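Long-range contacts in alginate lyase (Chitinophaga sp. MD30, PDB 6KCW), which cleaves the polysaccharide alginate as a bacterial lyase of polysaccharide lyase family 36: residues A[82-87]-A[226-231]; A[136-141]-A[194-199]; A[163-168]-A[183-188]. All coordinates share one frame; numbering follows the deposited sequence.

How the contacts relate
All three contacts reach the same antiparallel sheet. Contact 1 sets the loop 82-87 against the start of strand 228-241. Contact 3 pairs strands 162-170 and 179-185. Contact 2 lies at the loop that follows strand 188-195. Strand 188-195 follows strand 179-185 in the chain and pairs with it, so contacts 2 and 3 come within about 6 Å at their nearest atoms. Contacts 1 and 2 lie on opposite sides of the chain's centre, their centres 32 Å apart. None binds the calcium ion held by N9, N11, G43 and D233. The H164 side chain of contact 3 is about 11 Å from the calcium ion. The I230 side chain of contact 1 is about 14 Å from the calcium ion.

Contact 1 (A[82-87]-A[226-231]); sequences SQFDWS and VDSYIY
The ring of F84 packs against S228, Y229 and I230 where the loop 82-87 meets the start of strand 228-241. This loop leads from strand 71-80 of one sheet to strand 89-92 of the other. F84 also touches R215 of strand 206-215, so its ring sits where the two sheets meet.

Packing on the ring comes first. CG of F84 is anti to the backbone N (chi1 -172°), and the ring beyond it reaches the strand. Its CD1 touches CB of S228 at 3.5 Å, and OG of S228 stands over one ring face. Its CE1 meets CG1 of I230, also at 3.5 Å. I230 approaches the ring at a slant. A second van der Waals touch lies just before the strand: CB of D85 is 3.8 Å from CG2 of V226.

Polar contacts lie beside this packing. The backbone N of D85 donates to OG of S228 at 3.0 Å, with an N-H...O angle of 160°. OG of S228 itself gives a weak bond to the carbonyl O of D227. The carbonyl O of Y229 sits at the edge of the F84 ring, close to its plane, 3.1 Å from CD1. The carboxylate of D85 turns to another partner, since OD2 is hydrogen-bonded to OG of S224.

The serine thus works in two ways. Its hydroxyl takes the N-H of a loop residue that is in no regular strand, while its CB packs on the aromatic ring. Between the two segments there is one fairly straight hydrogen bond and the packing of a buried phenyl ring, with no salt bridge. The join therefore rests on shape and a single polar bond rather than on charge.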
loop_
_atom_site.group_PDB
_atom_site.type_symbol
_atom_site.label_atom_id
_atom_site.label_comp_id
_atom_site.label_asym_id
_atom_site.label_seq_id
_atom_site.Cartn_x
_atom_site.Cartn_y
_atom_site.Cartn_z
ATOM N N SER A 82 5.450 -0.867 -19.125
ATOM C CA SER A 82 4.817 -0.989 -20.434
ATOM C C SER A 82 4.372 -2.418 -20.712
ATOM O O SER A 82 3.265 -2.644 -21.215
ATOM C CB SER A 82 5.789 -0.511 -21.515
ATOM O OG SER A 82 5.112 -0.283 -22.736
ATOM N N GLN A 83 5.225 -3.393 -20.412
ATOM C CA GLN A 83 4.896 -4.805 -20.571
ATOM C C GLN A 83 4.741 -5.493 -19.226
ATOM O O GLN A 83 5.180 -6.627 -19.047
ATOM C CB GLN A 83 5.957 -5.538 -21.386
ATOM C CG GLN A 83 5.884 -5.295 -22.863
ATOM C CD GLN A 83 6.973 -4.375 -23.302
ATOM O OE1 GLN A 83 8.159 -4.706 -23.201
ATOM N NE2 GLN A 83 6.592 -3.192 -23.775
ATOM N N PHE A 84 4.145 -4.806 -18.260
ATOM C CA PHE A 84 3.909 -5.429 -16.970
ATOM C C PHE A 84 3.036 -6.667 -17.149
ATOM O O PHE A 84 2.094 -6.673 -17.945
ATOM C CB PHE A 84 3.251 -4.431 -16.022
ATOM C CG PHE A 84 3.149 -4.917 -14.611
ATOM C CD1 PHE A 84 4.184 -4.704 -13.721
ATOM C CD2 PHE A 84 2.013 -5.590 -14.174
ATOM C CE1 PHE A 84 4.098 -5.150 -12.420
ATOM C CE2 PHE A 84 1.915 -6.033 -12.876
ATOM C CZ PHE A 84 2.960 -5.816 -11.992
ATOM N N ASP A 85 3.366 -7.730 -16.433
ATOM C CA ASP A 85 2.599 -8.970 -16.509
ATOM C C ASP A 85 1.621 -8.965 -15.345
ATOM O O ASP A 85 1.999 -9.215 -14.196
ATOM C CB ASP A 85 3.513 -10.195 -16.487
ATOM C CG ASP A 85 2.741 -11.511 -16.589
ATOM O OD1 ASP A 85 1.538 -11.492 -16.958
ATOM O OD2 ASP A 85 3.342 -12.568 -16.293
ATOM N N TRP A 86 0.353 -8.685 -15.653
ATOM C CA TRP A 86 -0.664 -8.571 -14.612
ATOM C C TRP A 86 -0.661 -9.785 -13.696
ATOM O O TRP A 86 -0.667 -9.651 -12.468
ATOM C CB TRP A 86 -2.045 -8.410 -15.239
ATOM C CG TRP A 86 -2.288 -7.149 -16.003
ATOM C CD1 TRP A 86 -2.802 -7.052 -17.259
ATOM C CD2 TRP A 86 -2.086 -5.805 -15.544
ATOM N NE1 TRP A 86 -2.926 -5.741 -17.616
ATOM C CE2 TRP A 86 -2.492 -4.950 -16.583
ATOM C CE3 TRP A 86 -1.603 -5.243 -14.357
ATOM C CZ2 TRP A 86 -2.427 -3.559 -16.476
ATOM C CZ3 TRP A 86 -1.532 -3.868 -14.251
ATOM C CH2 TRP A 86 -1.942 -3.038 -15.306
ATOM N N SER A 87 -0.653 -10.979 -14.287
ATOM C CA SER A 87 -0.741 -12.257 -13.566
ATOM C C SER A 87 -2.006 -12.220 -12.702
ATOM O O SER A 87 -3.060 -11.811 -13.205
ATOM C CB SER A 87 0.557 -12.520 -12.826
ATOM O OG SER A 87 0.461 -13.732 -12.138
ATOM N N VAL A 226 7.944 -13.660 -15.700
ATOM C CA VAL A 226 8.901 -12.642 -16.121
ATOM C C VAL A 226 9.106 -11.617 -15.009
ATOM O O VAL A 226 8.260 -11.432 -14.131
ATOM C CB VAL A 226 8.466 -11.912 -17.415
ATOM C CG1 VAL A 226 8.464 -12.864 -18.597
ATOM C CG2 VAL A 226 7.098 -11.263 -17.229
ATOM N N ASP A 227 10.256 -10.943 -15.067
ATOM C CA ASP A 227 10.466 -9.769 -14.234
ATOM C C ASP A 227 9.537 -8.665 -14.714
ATOM O O ASP A 227 9.358 -8.474 -15.918
ATOM C CB ASP A 227 11.925 -9.300 -14.298
ATOM C CG ASP A 227 12.915 -10.311 -13.697
ATOM O OD1 ASP A 227 12.507 -11.164 -12.886
ATOM O OD2 ASP A 227 14.118 -10.245 -14.027
ATOM N N SER A 228 8.919 -7.957 -13.769
ATOM C CA SER A 228 8.023 -6.849 -14.081
ATOM C C SER A 228 8.327 -5.672 -13.165
ATOM O O SER A 228 8.936 -5.828 -12.103
ATOM C CB SER A 228 6.554 -7.254 -13.956
ATOM O OG SER A 228 6.097 -7.864 -15.149
ATOM N N TYR A 229 7.891 -4.485 -13.585
ATOM C CA TYR A 229 8.310 -3.248 -12.945
ATOM C C TYR A 229 7.108 -2.358 -12.639
ATOM O O TYR A 229 6.114 -2.354 -13.373
ATOM C CB TYR A 229 9.331 -2.511 -13.833
ATOM C CG TYR A 229 10.529 -3.386 -14.201
ATOM C CD1 TYR A 229 11.655 -3.445 -13.386
ATOM C CD2 TYR A 229 10.515 -4.164 -15.357
ATOM C CE1 TYR A 229 12.745 -4.244 -13.719
ATOM C CE2 TYR A 229 11.594 -4.976 -15.695
ATOM C CZ TYR A 229 12.704 -5.014 -14.875
ATOM O OH TYR A 229 13.768 -5.818 -15.221
ATOM N N ILE A 230 7.201 -1.633 -11.525
ATOM C CA ILE A 230 6.213 -0.643 -11.119
ATOM C C ILE A 230 6.964 0.626 -10.736
ATOM O O ILE A 230 8.027 0.564 -10.107
ATOM C CB ILE A 230 5.346 -1.158 -9.943
ATOM C CG1 ILE A 230 4.562 -2.409 -10.353
ATOM C CG2 ILE A 230 4.404 -0.073 -9.428
ATOM C CD1 ILE A 230 4.080 -3.230 -9.194
ATOM N N TYR A 231 6.429 1.777 -11.122
ATOM C CA TYR A 231 7.092 3.050 -10.881
ATOM C C TYR A 231 6.229 3.935 -9.992
ATOM O O TYR A 231 5.052 4.160 -10.287
ATOM C CB TYR A 231 7.381 3.760 -12.197
ATOM C CG TYR A 231 8.158 2.949 -13.216
ATOM C CD1 TYR A 231 7.513 2.051 -14.059
ATOM C CD2 TYR A 231 9.529 3.105 -13.357
ATOM C CE1 TYR A 231 8.217 1.329 -15.006
ATOM C CE2 TYR A 231 10.236 2.389 -14.302
ATOM C CZ TYR A 231 9.572 1.508 -15.118
ATOM O OH TYR A 231 10.272 0.795 -16.049
#

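Contact 2 (A[136-141]-A[194-199]); sequences HKDQPG and AIRWTT
I195 meets H136 with its CD1, which lies over one face of the imidazole in a CH-pi contact, 3.9 Å from the ring centroid. The opposite face of the ring carries the backbone N of Q139, and NE2 of H136 bonds to D145.

R196 follows. Its carbonyl O accepts from the backbone N of K137 at 3.1 Å. Its backbone N donates to a water that also bonds to ND1 of H136 and OD2 of D138. A bend at chi3 (58°) places NE beside D138, where it donates to OD2 at 2.8 Å, in the guanidinium plane and on the syn lone pair. This is the straighter bond (165°). NH2 donates to OD1 of D138 at 2.6 Å by a more bent bond (136°), with OD1 tilted out of the guanidinium plane. The two flat groups are nearly coplanar. CG of R196 also lies 3.7 Å from CB of K137. An alanine here would probably leave the D138 carboxylate without its charged mate and open a gap beside K137.

W197 comes next, its CE3 3.9 Å from CB of H136. T199 ends the segment, with OG1 3.5 Å from CE of K137. NZ of K137 bonds to the carbonyl O of W109.

R196, just past strand 188-195, thus holds the type I turn 136-139 with both its backbone and its charged end, and the paired charges probably offset each other.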
loop_
_atom_site.group_PDB
_atom_site.type_symbol
_atom_site.label_atom_id
_atom_site.label_comp_id
_atom_site.label_asym_id
_atom_site.label_seq_id
_atom_site.Cartn_x
_atom_site.Cartn_y
_atom_site.Cartn_z
ATOM N N HIS A 136 -9.519 -5.118 8.967
ATOM C CA HIS A 136 -10.117 -4.289 10.004
ATOM C C HIS A 136 -10.965 -5.180 10.908
ATOM O O HIS A 136 -11.075 -6.395 10.703
ATOM C CB HIS A 136 -10.943 -3.165 9.401
ATOM C CG HIS A 136 -12.014 -3.649 8.479
ATOM N ND1 HIS A 136 -13.353 -3.585 8.796
ATOM C CD2 HIS A 136 -11.944 -4.211 7.249
ATOM C CE1 HIS A 136 -14.063 -4.084 7.799
ATOM N NE2 HIS A 136 -13.233 -4.471 6.848
ATOM N N LYS A 137 -11.570 -4.550 11.918
ATOM C CA LYS A 137 -12.233 -5.299 12.974
ATOM C C LYS A 137 -13.388 -6.128 12.440
ATOM O O LYS A 137 -13.709 -7.184 13.001
ATOM C CB LYS A 137 -12.727 -4.340 14.054
ATOM C CG LYS A 137 -13.576 -4.997 15.112
ATOM C CD LYS A 137 -12.732 -5.799 16.056
ATOM C CE LYS A 137 -13.597 -6.634 16.951
ATOM N NZ LYS A 137 -14.135 -7.776 16.139
ATOM N N ASP A 138 -14.014 -5.683 11.353
ATOM C CA ASP A 138 -15.254 -6.290 10.886
ATOM C C ASP A 138 -15.136 -6.840 9.470
ATOM O O ASP A 138 -16.162 -7.041 8.810
ATOM C CB ASP A 138 -16.406 -5.283 10.969
ATOM C CG ASP A 138 -16.626 -4.763 12.379
ATOM O OD1 ASP A 138 -17.072 -5.556 13.234
ATOM O OD2 ASP A 138 -16.364 -3.561 12.625
ATOM N N GLN A 139 -13.915 -7.090 8.988
ATOM C CA GLN A 139 -13.764 -7.683 7.669
ATOM C C GLN A 139 -14.561 -8.984 7.596
ATOM O O GLN A 139 -14.633 -9.731 8.585
ATOM C CB GLN A 139 -12.286 -7.937 7.347
ATOM C CG GLN A 139 -11.605 -8.938 8.257
ATOM C CD GLN A 139 -10.101 -8.928 8.112
ATOM O OE1 GLN A 139 -9.397 -8.254 8.864
ATOM N NE2 GLN A 139 -9.595 -9.680 7.141
ATOM N N PRO A 140 -15.192 -9.269 6.479
ATOM C CA PRO A 140 -16.052 -10.451 6.392
ATOM C C PRO A 140 -15.280 -11.742 6.228
ATOM O O PRO A 140 -15.765 -12.806 6.602
ATOM C CB PRO A 140 -16.899 -10.160 5.149
ATOM C CG PRO A 140 -15.999 -9.339 4.298
ATOM C CD PRO A 140 -15.256 -8.457 5.256
ATOM N N GLY A 141 -14.092 -11.665 5.633
ATOM C CA GLY A 141 -13.271 -12.824 5.386
ATOM C C GLY A 141 -11.984 -12.783 6.190
ATOM O O GLY A 141 -11.653 -11.807 6.858
ATOM N N ALA A 194 -16.917 4.831 6.494
ATOM C CA ALA A 194 -16.627 4.766 7.908
ATOM C C ALA A 194 -16.343 3.310 8.255
ATOM O O ALA A 194 -16.760 2.391 7.546
ATOM C CB ALA A 194 -17.785 5.343 8.722
ATOM N N ILE A 195 -15.592 3.092 9.333
ATOM C CA ILE A 195 -15.018 1.777 9.585
ATOM C C ILE A 195 -14.658 1.676 11.055
ATOM O O ILE A 195 -14.432 2.681 11.729
ATOM C CB ILE A 195 -13.779 1.547 8.681
ATOM C CG1 ILE A 195 -13.444 0.064 8.554
ATOM C CG2 ILE A 195 -12.587 2.300 9.223
ATOM C CD1 ILE A 195 -12.197 -0.208 7.718
ATOM N N ARG A 196 -14.613 0.446 11.557
ATOM C CA ARG A 196 -14.063 0.131 12.865
ATOM C C ARG A 196 -12.750 -0.596 12.627
ATOM O O ARG A 196 -12.738 -1.649 11.980
ATOM C CB ARG A 196 -15.058 -0.712 13.665
ATOM C CG ARG A 196 -14.572 -1.249 15.011
ATOM C CD ARG A 196 -15.759 -1.659 15.879
ATOM N NE ARG A 196 -16.589 -2.672 15.234
ATOM C CZ ARG A 196 -17.522 -3.395 15.860
ATOM N NH1 ARG A 196 -17.760 -3.226 17.164
ATOM N NH2 ARG A 196 -18.212 -4.307 15.185
ATOM N N TRP A 197 -11.644 -0.004 13.088
ATOM C CA TRP A 197 -10.330 -0.624 12.948
ATOM C C TRP A 197 -10.013 -1.559 14.101
ATOM O O TRP A 197 -9.496 -2.660 13.886
ATOM C CB TRP A 197 -9.221 0.428 12.879
ATOM C CG TRP A 197 -9.304 1.322 11.705
ATOM C CD1 TRP A 197 -9.726 2.602 11.700
ATOM C CD2 TRP A 197 -8.943 1.004 10.353
ATOM N NE1 TRP A 197 -9.663 3.111 10.429
ATOM C CE2 TRP A 197 -9.181 2.149 9.582
ATOM C CE3 TRP A 197 -8.440 -0.142 9.726
ATOM C CZ2 TRP A 197 -8.939 2.195 8.206
ATOM C CZ3 TRP A 197 -8.204 -0.102 8.368
ATOM C CH2 TRP A 197 -8.456 1.061 7.619
ATOM N N THR A 198 -10.300 -1.119 15.323
ATOM C CA THR A 198 -9.867 -1.795 16.532
ATOM C C THR A 198 -10.993 -1.758 17.556
ATOM O O THR A 198 -11.862 -0.877 17.521
ATOM C CB THR A 198 -8.613 -1.120 17.112
ATOM O OG1 THR A 198 -8.903 0.253 17.390
ATOM C CG2 THR A 198 -7.456 -1.157 16.118
ATOM N N THR A 199 -10.980 -2.732 18.478
ATOM C CA THR A 199 -11.743 -2.600 19.708
ATOM C C THR A 199 -10.859 -2.424 20.935
ATOM O O THR A 199 -11.376 -2.093 22.010
ATOM C CB THR A 199 -12.694 -3.793 19.907
ATOM O OG1 THR A 199 -12.025 -5.018 19.594
ATOM C CG2 THR A 199 -13.926 -3.642 19.011
HETATM O O HOH W 1 -15.377 -2.092 10.262
#

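Contact 3 (A[163-168]-A[183-188]); sequences YHVHVY and IIINGT
This contact is part of the beta hairpin formed by strands 162-170 and 179-185, in one sheet of a two-sheet, concanavalin-like beta sandwich (jelly roll). The two strands run antiparallel, 163° apart over these short pieces. H166 and I184 form a hydrogen-bonded pair. N of H166 donates to O of I184, and N of I184 donates to O of H166, both at 2.6 Å and in the carbonyl planes. V165 with I185 and V167 with I183 are the flanking non-hydrogen-bonded pairs.

The side chains of V165, V167, I183 and I185 share one face. CG2 of V167 lies 4.1 Å from CG1 of I183, the two side chains side by side. CG1 of V165 is 4.3 Å from CG1 of I185. This face packs on L116 and M118 of strand 113-122 in the second sheet, so it lines the interior between the sheets. H166 and I184 point to the other face. There CG1 of I184 meets CD2 of H166 at the ring edge, at 3.8 Å. ND1 of H166 bonds to D75, and H164 is held by D75 and D77.

Beyond I185 the chain enters a type I' turn, I185 to T188, which leads into strand 188-195. N186 lies in this turn with a positive phi. Its backbone N donates to O of H164 at 2.8 Å. In return its side chain takes the place of a backbone acceptor: OD1 of N186 receives N of H164 at 3.2 Å, while ND2 of N186 sits 3.6 Å from CD1 of Y163.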
loop_
_atom_site.group_PDB
_atom_site.type_symbol
_atom_site.label_atom_id
_atom_site.label_comp_id
_atom_site.label_asym_id
_atom_site.label_seq_id
_atom_site.Cartn_x
_atom_site.Cartn_y
_atom_site.Cartn_z
ATOM N N TYR A 163 -1.320 6.714 -12.480
ATOM C CA TYR A 163 -2.504 6.864 -11.646
ATOM C C TYR A 163 -2.111 7.564 -10.353
ATOM O O TYR A 163 -1.216 7.093 -9.640
ATOM C CB TYR A 163 -3.130 5.503 -11.359
ATOM C CG TYR A 163 -3.690 4.844 -12.593
ATOM C CD1 TYR A 163 -4.977 5.137 -13.051
ATOM C CD2 TYR A 163 -2.933 3.944 -13.309
ATOM C CE1 TYR A 163 -5.484 4.531 -14.195
ATOM C CE2 TYR A 163 -3.425 3.336 -14.441
ATOM C CZ TYR A 163 -4.690 3.622 -14.883
ATOM O OH TYR A 163 -5.138 2.987 -16.020
ATOM N N HIS A 164 -2.755 8.697 -10.066
ATOM C CA HIS A 164 -2.555 9.342 -8.776
ATOM C C HIS A 164 -3.468 8.718 -7.735
ATOM O O HIS A 164 -4.668 8.543 -7.976
ATOM C CB HIS A 164 -2.815 10.844 -8.832
ATOM C CG HIS A 164 -2.425 11.544 -7.568
ATOM N ND1 HIS A 164 -1.137 11.970 -7.321
ATOM C CD2 HIS A 164 -3.137 11.847 -6.458
ATOM C CE1 HIS A 164 -1.077 12.521 -6.123
ATOM N NE2 HIS A 164 -2.277 12.458 -5.576
ATOM N N VAL A 165 -2.895 8.406 -6.572
ATOM C CA VAL A 165 -3.592 7.756 -5.469
ATOM C C VAL A 165 -3.547 8.681 -4.260
ATOM O O VAL A 165 -2.463 9.138 -3.863
ATOM C CB VAL A 165 -2.948 6.401 -5.133
ATOM C CG1 VAL A 165 -3.833 5.588 -4.194
ATOM C CG2 VAL A 165 -2.616 5.643 -6.410
ATOM N N HIS A 166 -4.720 8.971 -3.696
ATOM C CA HIS A 166 -4.861 9.604 -2.389
ATOM C C HIS A 166 -5.453 8.595 -1.400
ATOM O O HIS A 166 -6.451 7.926 -1.704
ATOM C CB HIS A 166 -5.753 10.850 -2.476
ATOM C CG HIS A 166 -6.024 11.488 -1.151
ATOM N ND1 HIS A 166 -5.088 12.256 -0.491
ATOM C CD2 HIS A 166 -7.111 11.450 -0.348
ATOM C CE1 HIS A 166 -5.593 12.669 0.659
ATOM N NE2 HIS A 166 -6.815 12.186 0.774
ATOM N N VAL A 167 -4.832 8.477 -0.226
ATOM C CA VAL A 167 -5.312 7.606 0.841
ATOM C C VAL A 167 -5.516 8.451 2.092
ATOM O O VAL A 167 -4.686 9.307 2.409
ATOM C CB VAL A 167 -4.330 6.448 1.116
ATOM C CG1 VAL A 167 -4.560 5.859 2.483
ATOM C CG2 VAL A 167 -4.439 5.383 0.036
ATOM N N TYR A 168 -6.632 8.225 2.781
ATOM C CA TYR A 168 -6.959 8.901 4.031
ATOM C C TYR A 168 -7.452 7.861 5.020
ATOM O O TYR A 168 -8.291 7.022 4.670
ATOM C CB TYR A 168 -8.040 9.971 3.832
ATOM C CG TYR A 168 -8.570 10.562 5.125
ATOM C CD1 TYR A 168 -7.711 11.155 6.036
ATOM C CD2 TYR A 168 -9.931 10.553 5.420
ATOM C CE1 TYR A 168 -8.177 11.711 7.210
ATOM C CE2 TYR A 168 -10.413 11.107 6.605
ATOM C CZ TYR A 168 -9.523 11.690 7.492
ATOM O OH TYR A 168 -9.966 12.239 8.676
ATOM N N ILE A 183 -9.789 5.711 -0.248
ATOM C CA ILE A 183 -8.866 5.663 -1.381
ATOM C C ILE A 183 -9.444 6.473 -2.535
ATOM O O ILE A 183 -10.572 6.222 -2.969
ATOM C CB ILE A 183 -8.604 4.222 -1.849
ATOM C CG1 ILE A 183 -7.928 3.406 -0.742
ATOM C CG2 ILE A 183 -7.750 4.236 -3.127
ATOM C CD1 ILE A 183 -7.872 1.947 -1.041
ATOM N N ILE A 184 -8.659 7.415 -3.054
ATOM C CA ILE A 184 -9.060 8.273 -4.171
ATOM C C ILE A 184 -8.027 8.111 -5.278
ATOM O O ILE A 184 -6.829 8.317 -5.047
ATOM C CB ILE A 184 -9.177 9.753 -3.753
ATOM C CG1 ILE A 184 -9.937 9.904 -2.431
ATOM C CG2 ILE A 184 -9.866 10.567 -4.850
ATOM C CD1 ILE A 184 -11.438 9.671 -2.538
ATOM N N ILE A 185 -8.481 7.734 -6.471
ATOM C CA ILE A 185 -7.597 7.485 -7.605
ATOM C C ILE A 185 -8.034 8.389 -8.749
ATOM O O ILE A 185 -9.189 8.325 -9.191
ATOM C CB ILE A 185 -7.603 6.006 -8.030
ATOM C CG1 ILE A 185 -7.161 5.115 -6.870
ATOM C CG2 ILE A 185 -6.691 5.768 -9.232
ATOM C CD1 ILE A 185 -7.212 3.651 -7.213
ATOM N N ASN A 186 -7.109 9.221 -9.234
ATOM C CA ASN A 186 -7.427 10.209 -10.258
ATOM C C ASN A 186 -8.630 11.052 -9.842
ATOM O O ASN A 186 -9.549 11.272 -10.627
ATOM C CB ASN A 186 -7.694 9.548 -11.613
ATOM C CG ASN A 186 -6.446 9.034 -12.276
ATOM O OD1 ASN A 186 -5.336 9.312 -11.832
ATOM N ND2 ASN A 186 -6.621 8.290 -13.366
ATOM N N GLY A 187 -8.656 11.480 -8.579
ATOM C CA GLY A 187 -9.756 12.287 -8.084
ATOM C C GLY A 187 -11.101 11.591 -7.991
ATOM O O GLY A 187 -12.082 12.232 -7.587
ATOM N N THR A 188 -11.180 10.308 -8.342
ATOM C CA THR A 188 -12.412 9.522 -8.278
ATOM C C THR A 188 -12.412 8.670 -7.015
ATOM O O THR A 188 -11.419 7.994 -6.722
ATOM C CB THR A 188 -12.540 8.618 -9.510
ATOM O OG1 THR A 188 -12.793 9.418 -10.679
ATOM C CG2 THR A 188 -13.659 7.579 -9.317
#